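Local coordinates for protein galactose-binding lectin (PDB 6YF6) that binds calcium and, through that ion, a fucoside in its C-terminal PA-IL-type lectin domain, at residues A[10-15]-A[102-107]; A[58-63]-A[117-122]; A[77-82]-A[129-134]. All blocks are in the same frame, centred on the assembly; numbering follows the deposited sequence.

Overall arrangement
The three contacts lie in a beta-sandwich domain of two four-stranded antiparallel sheets. Along the chain the segments run 10-15, 58-63, 77-82, 102-107, 117-122 and 129-134, so the first halves of all three contacts precede the second halves. Contacts 1 and 2 have centres 32 Å apart; strands 106-113 and 118-125, consecutive in sequence but in different sheets, connect them, and both contacts lie at the subunit interface. Contact 3, the calcium and fucoside site, has its centre 33 Å from that of contact 2 and 19 Å from that of contact 1, which it meets through A102 and G77. The binding site thus occupies one end of the sandwich, with contact 2 across the chain's centre.

Contact 1: residues A[10-15]-A[102-107]; sequences NFERDN and ANEWVT
The carboxylate of E12, carried by an Asx turn that begins at N10, reaches across to the backbone of W105. Within the turn, E12 N donates to N10 OD1 over 3.0 Å from above the carbonyl plane. The E12 side chain is extended beyond CG (chi2 -180°), which sends CD straight out toward the other segment. W105 N then gives a nearly straight bond of 2.9 Å to E12 OE2, on the syn side of the carboxylate and 19° out of its plane. The same oxygen lies in the plane of the indole at its edge, 3.3 Å from W105 CD1, while the two side chains cross at about a right angle. The partner segment leads into strand 106-113, an outermost strand, within this chain, of one sheet of the sandwich, so the E12 bond joins the loop after strand 7-9 to the residues leading into this strand. A water donates to E12 OE1 and to W105 O, each at 2.7 Å. R13, poorly ordered, brings NH1 obliquely to 3.6 Å from both A102 O and N103 O. W105 also makes a cation-pi contact with K138 and packs on A33 of the second subunit.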
loop_
_atom_site.group_PDB
_atom_site.type_symbol
_atom_site.label_atom_id
_atom_site.label_comp_id
_atom_site.label_asym_id
_atom_site.label_seq_id
_atom_site.Cartn_x
_atom_site.Cartn_y
_atom_site.Cartn_z
ATOM N N ASN A 10 -4.365 3.857 -6.326
ATOM C CA ASN A 10 -4.412 2.435 -6.008
ATOM C C ASN A 10 -5.479 1.698 -6.807
ATOM O O ASN A 10 -5.590 0.472 -6.686
ATOM C CB ASN A 10 -4.641 2.226 -4.504
ATOM C CG ASN A 10 -5.883 2.934 -3.987
ATOM O OD1 ASN A 10 -6.787 3.275 -4.749
ATOM N ND2 ASN A 10 -5.932 3.148 -2.679
ATOM N N PHE A 11 -6.255 2.414 -7.622
ATOM C CA PHE A 11 -7.250 1.856 -8.534
ATOM C C PHE A 11 -8.498 1.351 -7.817
ATOM O O PHE A 11 -9.295 0.615 -8.407
ATOM C CB PHE A 11 -6.643 0.743 -9.400
ATOM C CG PHE A 11 -5.547 1.227 -10.313
ATOM C CD1 PHE A 11 -4.216 1.041 -9.979
ATOM C CD2 PHE A 11 -5.850 1.895 -11.488
ATOM C CE1 PHE A 11 -3.205 1.500 -10.809
ATOM C CE2 PHE A 11 -4.846 2.356 -12.319
ATOM C CZ PHE A 11 -3.522 2.158 -11.979
ATOM N N GLU A 12 -8.700 1.741 -6.560
ATOM C CA GLU A 12 -9.965 1.464 -5.891
ATOM C C GLU A 12 -11.115 2.063 -6.692
ATOM O O GLU A 12 -10.998 3.155 -7.257
ATOM C CB GLU A 12 -9.958 2.037 -4.472
ATOM C CG GLU A 12 -9.210 1.191 -3.453
ATOM C CD GLU A 12 -9.234 1.791 -2.058
ATOM O OE1 GLU A 12 -9.918 2.818 -1.859
ATOM O OE2 GLU A 12 -8.571 1.233 -1.161
ATOM N N ARG A 13 -12.231 1.343 -6.748
ATOM C CA ARG A 13 -13.414 1.779 -7.485
ATOM C C ARG A 13 -13.135 1.930 -8.978
ATOM O O ARG A 13 -13.876 2.620 -9.687
ATOM C CB ARG A 13 -13.963 3.099 -6.923
ATOM C CG ARG A 13 -14.054 3.164 -5.398
ATOM C CD ARG A 13 -15.135 2.249 -4.839
ATOM N NE ARG A 13 -14.762 0.837 -4.921
ATOM C CZ ARG A 13 -14.457 0.060 -3.881
ATOM N NH1 ARG A 13 -14.468 0.534 -2.640
ATOM N NH2 ARG A 13 -14.138 -1.210 -4.090
ATOM N N ASP A 14 -12.070 1.294 -9.467
ATOM C CA ASP A 14 -11.675 1.374 -10.873
ATOM C C ASP A 14 -11.346 2.806 -11.286
ATOM O O ASP A 14 -11.491 3.177 -12.453
ATOM C CB ASP A 14 -12.758 0.789 -11.784
ATOM C CG ASP A 14 -12.948 -0.700 -11.578
ATOM O OD1 ASP A 14 -12.248 -1.280 -10.721
ATOM O OD2 ASP A 14 -13.799 -1.290 -12.277
ATOM N N ASN A 15 -10.902 3.628 -10.338
ATOM C CA ASN A 15 -10.459 4.982 -10.650
ATOM C C ASN A 15 -9.016 4.922 -11.139
ATOM O O ASN A 15 -8.097 4.668 -10.352
ATOM C CB ASN A 15 -10.589 5.887 -9.428
ATOM C CG ASN A 15 -10.545 7.356 -9.789
ATOM O OD1 ASN A 15 -9.954 7.740 -10.796
ATOM N ND2 ASN A 15 -11.171 8.188 -8.964
ATOM N N ALA A 102 -16.869 0.843 3.065
ATOM C CA ALA A 102 -16.341 -0.514 2.996
ATOM C C ALA A 102 -15.280 -0.611 1.906
ATOM O O ALA A 102 -15.467 -0.109 0.793
ATOM C CB ALA A 102 -17.471 -1.509 2.730
ATOM N N ASN A 103 -14.155 -1.237 2.241
ATOM C CA ASN A 103 -13.070 -1.526 1.304
ATOM C C ASN A 103 -12.414 -0.271 0.743
ATOM O O ASN A 103 -11.791 -0.318 -0.323
ATOM C CB ASN A 103 -13.572 -2.426 0.173
ATOM C CG ASN A 103 -14.217 -3.690 0.698
ATOM O OD1 ASN A 103 -13.564 -4.505 1.349
ATOM N ND2 ASN A 103 -15.510 -3.846 0.444
ATOM N N GLU A 104 -12.528 0.854 1.442
ATOM C CA GLU A 104 -11.703 2.028 1.179
ATOM C C GLU A 104 -10.532 1.971 2.152
ATOM O O GLU A 104 -10.717 2.112 3.367
ATOM C CB GLU A 104 -12.490 3.325 1.337
ATOM C CG GLU A 104 -11.602 4.561 1.379
ATOM C CD GLU A 104 -12.376 5.858 1.241
ATOM O OE1 GLU A 104 -13.619 5.834 1.366
ATOM O OE2 GLU A 104 -11.735 6.903 1.004
ATOM N N TRP A 105 -9.335 1.744 1.631
ATOM C CA TRP A 105 -8.154 1.598 2.468
ATOM C C TRP A 105 -7.588 2.977 2.779
ATOM O O TRP A 105 -7.309 3.764 1.869
ATOM C CB TRP A 105 -7.125 0.701 1.785
ATOM C CG TRP A 105 -7.564 -0.745 1.794
ATOM C CD1 TRP A 105 -8.264 -1.399 0.819
ATOM C CD2 TRP A 105 -7.350 -1.701 2.840
ATOM N NE1 TRP A 105 -8.493 -2.703 1.191
ATOM C CE2 TRP A 105 -7.944 -2.913 2.427
ATOM C CE3 TRP A 105 -6.719 -1.649 4.087
ATOM C CZ2 TRP A 105 -7.916 -4.063 3.213
ATOM C CZ3 TRP A 105 -6.695 -2.793 4.868
ATOM C CH2 TRP A 105 -7.289 -3.984 4.426
ATOM N N VAL A 106 -7.448 3.272 4.070
ATOM C CA VAL A 106 -6.937 4.547 4.545
ATOM C C VAL A 106 -5.771 4.264 5.482
ATOM O O VAL A 106 -5.532 3.127 5.888
ATOM C CB VAL A 106 -8.018 5.384 5.262
ATOM C CG1 VAL A 106 -9.213 5.609 4.349
ATOM C CG2 VAL A 106 -8.445 4.706 6.556
ATOM N N THR A 107 -5.052 5.325 5.828
ATOM C CA THR A 107 -3.896 5.240 6.704
ATOM C C THR A 107 -4.229 5.866 8.050
ATOM O O THR A 107 -4.669 7.018 8.118
ATOM C CB THR A 107 -2.684 5.935 6.077
ATOM O OG1 THR A 107 -2.363 5.291 4.837
ATOM C CG2 THR A 107 -1.479 5.872 7.006
HETATM O O HOH W 1 -8.173 4.407 -0.585
#

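Contact 2: residues A[58-63]-A[117-122]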
loop_
_atom_site.group_PDB
_atom_site.type_symbol
_atom_site.label_atom_id
_atom_site.label_comp_id
_atom_site.label_asym_id
_atom_site.label_seq_id
_atom_site.Cartn_x
_atom_site.Cartn_y
_atom_site.Cartn_z
ATOM N N THR A 58 11.120 -3.578 19.196
ATOM C CA THR A 58 12.491 -3.462 19.670
ATOM C C THR A 58 13.348 -2.746 18.630
ATOM O O THR A 58 12.897 -2.422 17.528
ATOM C CB THR A 58 13.071 -4.848 19.986
ATOM O OG1 THR A 58 13.173 -5.615 18.780
ATOM C CG2 THR A 58 12.184 -5.587 20.984
ATOM N N GLY A 59 14.601 -2.489 19.004
ATOM C CA GLY A 59 15.543 -1.864 18.096
ATOM C C GLY A 59 15.467 -0.358 18.017
ATOM O O GLY A 59 15.992 0.227 17.063
ATOM N N LEU A 60 14.845 0.293 18.996
ATOM C CA LEU A 60 14.673 1.735 18.977
ATOM C C LEU A 60 15.799 2.426 19.744
ATOM O O LEU A 60 16.665 1.787 20.347
ATOM C CB LEU A 60 13.316 2.114 19.567
ATOM C CG LEU A 60 12.094 1.384 19.008
ATOM C CD1 LEU A 60 10.827 1.924 19.667
ATOM C CD2 LEU A 60 12.018 1.506 17.490
ATOM N N THR A 61 15.777 3.757 19.729
ATOM C CA THR A 61 16.758 4.570 20.436
ATOM C C THR A 61 16.039 5.723 21.117
ATOM O O THR A 61 15.248 6.425 20.480
ATOM C CB THR A 61 17.830 5.096 19.474
ATOM O OG1 THR A 61 18.512 3.990 18.865
ATOM C CG2 THR A 61 18.837 5.968 20.209
ATOM N N ALA A 62 16.317 5.917 22.407
ATOM C CA ALA A 62 15.639 6.950 23.178
ATOM C C ALA A 62 15.770 8.312 22.512
ATOM O O ALA A 62 16.815 8.652 21.950
ATOM C CB ALA A 62 16.213 7.019 24.595
ATOM N N GLY A 63 14.704 9.103 22.599
ATOM C CA GLY A 63 14.716 10.464 22.122
ATOM C C GLY A 63 14.371 10.641 20.659
ATOM O O GLY A 63 14.164 11.782 20.226
ATOM N N SER A 117 15.081 1.243 24.256
ATOM C CA SER A 117 15.315 0.304 23.169
ATOM C C SER A 117 14.032 -0.288 22.604
ATOM O O SER A 117 14.074 -0.897 21.530
ATOM C CB SER A 117 16.224 -0.826 23.655
ATOM O OG SER A 117 15.601 -1.554 24.698
ATOM N N GLN A 118 12.901 -0.127 23.288
ATOM C CA GLN A 118 11.659 -0.715 22.813
ATOM C C GLN A 118 10.480 0.142 23.246
ATOM O O GLN A 118 10.588 0.985 24.139
ATOM C CB GLN A 118 11.486 -2.148 23.329
ATOM C CG GLN A 118 11.476 -2.261 24.845
ATOM C CD GLN A 118 11.411 -3.698 25.319
ATOM O OE1 GLN A 118 12.137 -4.560 24.822
ATOM N NE2 GLN A 118 10.538 -3.967 26.286
ATOM N N ALA A 119 9.344 -0.096 22.593
ATOM C CA ALA A 119 8.094 0.580 22.903
ATOM C C ALA A 119 6.960 -0.428 22.827
ATOM O O ALA A 119 6.964 -1.314 21.968
ATOM C CB ALA A 119 7.820 1.740 21.939
ATOM N N GLU A 120 5.995 -0.289 23.731
ATOM C CA GLU A 120 4.813 -1.144 23.757
ATOM C C GLU A 120 3.732 -0.477 22.915
ATOM O O GLU A 120 3.197 0.571 23.294
ATOM C CB GLU A 120 4.347 -1.377 25.191
ATOM C CG GLU A 120 5.299 -2.249 26.007
ATOM C CD GLU A 120 4.830 -2.467 27.435
ATOM O OE1 GLU A 120 3.660 -2.860 27.630
ATOM O OE2 GLU A 120 5.634 -2.251 28.366
ATOM N N LEU A 121 3.424 -1.075 21.769
ATOM C CA LEU A 121 2.454 -0.530 20.833
ATOM C C LEU A 121 1.148 -1.305 20.914
ATOM O O LEU A 121 1.147 -2.527 21.094
ATOM C CB LEU A 121 2.988 -0.586 19.402
ATOM C CG LEU A 121 4.341 0.090 19.181
ATOM C CD1 LEU A 121 4.763 -0.048 17.725
ATOM C CD2 LEU A 121 4.279 1.554 19.609
ATOM N N ALA A 122 0.037 -0.593 20.760
ATOM C CA ALA A 122 -1.265 -1.237 20.732
ATOM C C ALA A 122 -2.172 -0.481 19.777
ATOM O O ALA A 122 -2.191 0.753 19.773
ATOM C CB ALA A 122 -1.891 -1.293 22.130
#
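The backbone of G59 and L60 turns past the carbonyl of S117, where L60 N donates to S117 O over 2.9 Å while T58 lies beside Q118, their CA atoms 4.3 Å apart. The contact lies where the antiparallel strands 50-58 and 118-125 of one sheet of the beta sandwich part, their pairing being carried by backbone bonds of A119 with L57 and of L121 with K55. Strand 50-58 is outermost in that sheet within this chain, and after T58 the chain leaves for strand 65-74 of the other sheet. S117 O also receives a CA-H...O contact from T58 CA, at 3.5 Å. G59 has positive phi, and at its backbone angles a side chain would be jammed against the carbonyl O of T58, which calls for glycine.

Among the side chains, L60 makes the apolar contact. Its CD1 is anti to CA (chi2 -178°), which places that methyl against A119 CB at 3.8 Å, while CB stays near the S117 carbonyl. L60 and A119 are both buried and both touch F112 of the opposite sheet; L60 also meets Y66 there and F5 of the second subunit, and so lies between residues of the two sheets and that subunit. On the exposed side, T58 and Q118 cross obliquely. Q118 CG sits in the tight place between its backbone N and carbonyl carbon (chi1 59°), and further out the amide only brushes its neighbour, with Q118 OE1 4.0 Å from T58 CG2. Across the turn a second CA-H...O contact faces the other way: S117 CA points almost straight at L60 O, 3.5 Å away.

Contact 3: residues A[77-82]-A[129-134]; sequences GKYEAP and ASMGND. With CA (calcium ion), chain D; SFU (methyl 1-seleno-alpha-L-fucopyranoside), chain C.
Y79 and M131 form one wall of the calcium-dependent fucoside pocket, the methionine methyl lying over the tyrosine ring. M131 CE is 3.5 Å from the ring centroid, a CH-pi contact shifted toward the rim at CE1, and SD stands obliquely to the same ring in a Met-aromatic contact. The chain of M131 is folded back, with chi3 at -71° turning CE toward the ring. K78 CE lies against the opposite face, so the ring is held between two aliphatic groups, while its edge faces SFU O5. SD approaches the sugar as well, 3.8 Å from SFU C1.

Two backbone bonds join the segments on either side of G132: E80 N donates to M131 O, and N133 N to E80 O at 2.7 Å. Between them the backbones are tight, with a CA-H...O contact of 3.1 Å from G132 CA to K78 O; a CB there would clash with K78 O, E80 N and Y79 CB. The loop 129-134 supplies half of the protein ligands of this PA-IL-type metal site. S130 O, G132 O and D134 OD1 bind the calcium ion, which I41 O, T42 O and T42 OG1 complete together with SFU O3 and O4. D134 OD2 lies 2.7 Å from SFU O4, to which G132 N gives a weak hydrogen bond. N133 has CG anti to its backbone N (chi1 -166°), and its amide bonds within the loop: ND2 donates in the carbonyl plane to A129 O at 3.1 Å. The N133 and P82 side chains slide past each other in opposite directions, with N133 OD1 3.2 Å from P82 CA.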
loop_
_atom_site.group_PDB
_atom_site.type_symbol
_atom_site.label_atom_id
_atom_site.label_comp_id
_atom_site.label_asym_id
_atom_site.label_seq_id
_atom_site.Cartn_x
_atom_site.Cartn_y
_atom_site.Cartn_z
ATOM N N GLY A 77 -19.689 -2.808 5.904
ATOM C CA GLY A 77 -20.261 -1.478 5.966
ATOM C C GLY A 77 -21.621 -1.385 6.615
ATOM O O GLY A 77 -22.324 -0.386 6.419
ATOM N N LYS A 78 -22.019 -2.380 7.393
ATOM C CA LYS A 78 -23.346 -2.405 7.981
ATOM C C LYS A 78 -23.271 -2.245 9.491
ATOM O O LYS A 78 -22.301 -2.657 10.135
ATOM C CB LYS A 78 -24.074 -3.704 7.622
ATOM C CG LYS A 78 -24.792 -3.634 6.275
ATOM C CD LYS A 78 -25.753 -4.797 6.054
ATOM C CE LYS A 78 -26.712 -4.982 7.225
ATOM N NZ LYS A 78 -28.126 -5.149 6.795
ATOM N N TYR A 79 -24.313 -1.638 10.044
ATOM C CA TYR A 79 -24.456 -1.444 11.493
ATOM C C TYR A 79 -23.322 -0.522 11.950
ATOM O O TYR A 79 -23.030 0.476 11.272
ATOM C CB TYR A 79 -24.521 -2.799 12.166
ATOM C CG TYR A 79 -25.692 -3.639 11.692
ATOM C CD1 TYR A 79 -25.531 -4.981 11.371
ATOM C CD2 TYR A 79 -26.959 -3.083 11.560
ATOM C CE1 TYR A 79 -26.602 -5.745 10.935
ATOM C CE2 TYR A 79 -28.033 -3.839 11.128
ATOM C CZ TYR A 79 -27.850 -5.168 10.817
ATOM O OH TYR A 79 -28.918 -5.920 10.386
ATOM N N GLU A 80 -22.663 -0.811 13.069
ATOM C CA GLU A 80 -21.787 0.168 13.696
ATOM C C GLU A 80 -20.468 0.303 12.945
ATOM O O GLU A 80 -19.869 -0.688 12.516
ATOM C CB GLU A 80 -21.523 -0.211 15.153
ATOM C CG GLU A 80 -22.611 0.277 16.099
ATOM C CD GLU A 80 -22.117 0.473 17.514
ATOM O OE1 GLU A 80 -22.635 -0.209 18.422
ATOM O OE2 GLU A 80 -21.215 1.312 17.721
ATOM N N ALA A 81 -20.023 1.546 12.786
ATOM C CA ALA A 81 -18.741 1.807 12.149
ATOM C C ALA A 81 -17.609 1.608 13.155
ATOM O O ALA A 81 -17.719 2.043 14.304
ATOM C CB ALA A 81 -18.700 3.232 11.598
ATOM N N PRO A 82 -16.515 0.952 12.766
ATOM C CA PRO A 82 -15.376 0.839 13.687
ATOM C C PRO A 82 -14.779 2.205 13.997
ATOM O O PRO A 82 -14.918 3.161 13.233
ATOM C CB PRO A 82 -14.379 -0.046 12.923
ATOM C CG PRO A 82 -15.185 -0.720 11.845
ATOM C CD PRO A 82 -16.263 0.254 11.490
ATOM N N ALA A 129 -19.174 -3.043 20.156
ATOM C CA ALA A 129 -20.292 -3.748 19.549
ATOM C C ALA A 129 -19.819 -4.883 18.648
ATOM O O ALA A 129 -18.713 -4.859 18.102
ATOM C CB ALA A 129 -21.148 -2.776 18.735
ATOM N N SER A 130 -20.678 -5.890 18.504
ATOM C CA SER A 130 -20.480 -6.959 17.535
ATOM C C SER A 130 -21.307 -6.761 16.272
ATOM O O SER A 130 -20.897 -7.216 15.198
ATOM C CB SER A 130 -20.833 -8.310 18.163
ATOM O OG SER A 130 -22.225 -8.406 18.390
ATOM N N MET A 131 -22.456 -6.093 16.385
ATOM C CA MET A 131 -23.277 -5.749 15.228
ATOM C C MET A 131 -22.507 -4.771 14.352
ATOM O O MET A 131 -22.359 -3.596 14.704
ATOM C CB MET A 131 -24.601 -5.144 15.684
ATOM C CG MET A 131 -25.566 -6.140 16.303
ATOM S SD MET A 131 -26.244 -7.297 15.092
ATOM C CE MET A 131 -27.325 -6.229 14.144
ATOM N N GLY A 132 -22.018 -5.247 13.210
ATOM C CA GLY A 132 -21.116 -4.455 12.402
ATOM C C GLY A 132 -19.735 -4.420 13.023
ATOM O O GLY A 132 -19.252 -5.436 13.535
ATOM N N ASN A 133 -19.089 -3.260 13.001
ATOM C CA ASN A 133 -17.757 -3.117 13.581
ATOM C C ASN A 133 -16.787 -4.130 12.968
ATOM O O ASN A 133 -16.025 -4.798 13.671
ATOM C CB ASN A 133 -17.824 -3.267 15.103
ATOM C CG ASN A 133 -16.563 -2.796 15.788
ATOM O OD1 ASN A 133 -15.831 -1.971 15.252
ATOM N ND2 ASN A 133 -16.303 -3.320 16.979
ATOM N N ASP A 134 -16.827 -4.240 11.641
ATOM C CA ASP A 134 -16.024 -5.198 10.887
ATOM C C ASP A 134 -15.000 -4.460 10.032
ATOM O O ASP A 134 -15.350 -3.522 9.309
ATOM C CB ASP A 134 -16.920 -6.065 9.998
ATOM C CG ASP A 134 -18.069 -6.687 10.766
ATOM O OD1 ASP A 134 -17.801 -7.451 11.716
ATOM O OD2 ASP A 134 -19.238 -6.410 10.422
HETATM CA CA CA D . -19.092 -7.977 13.750
HETATM C C1 SFU C . -23.825 -9.223 12.811
HETATM C C2 SFU C . -22.516 -9.671 13.460
HETATM C C3 SFU C . -21.408 -9.968 12.427
HETATM C C4 SFU C . -21.280 -8.761 11.506
HETATM C C5 SFU C . -22.637 -8.518 10.848
HETATM C C6 SFU C . -22.544 -7.303 9.936
HETATM O O2 SFU C . -22.762 -10.830 14.237
HETATM O O3 SFU C . -20.168 -10.108 13.100
HETATM O O4 SFU C . -20.942 -7.586 12.224
HETATM O O5 SFU C . -23.661 -8.237 11.827
HETATM C CM SFU C . -26.239 -9.974 11.161
HETATM SE SE SFU C . -24.741 -10.827 12.004
HETATM O O HOH W 2 -20.154 -4.130 9.012
#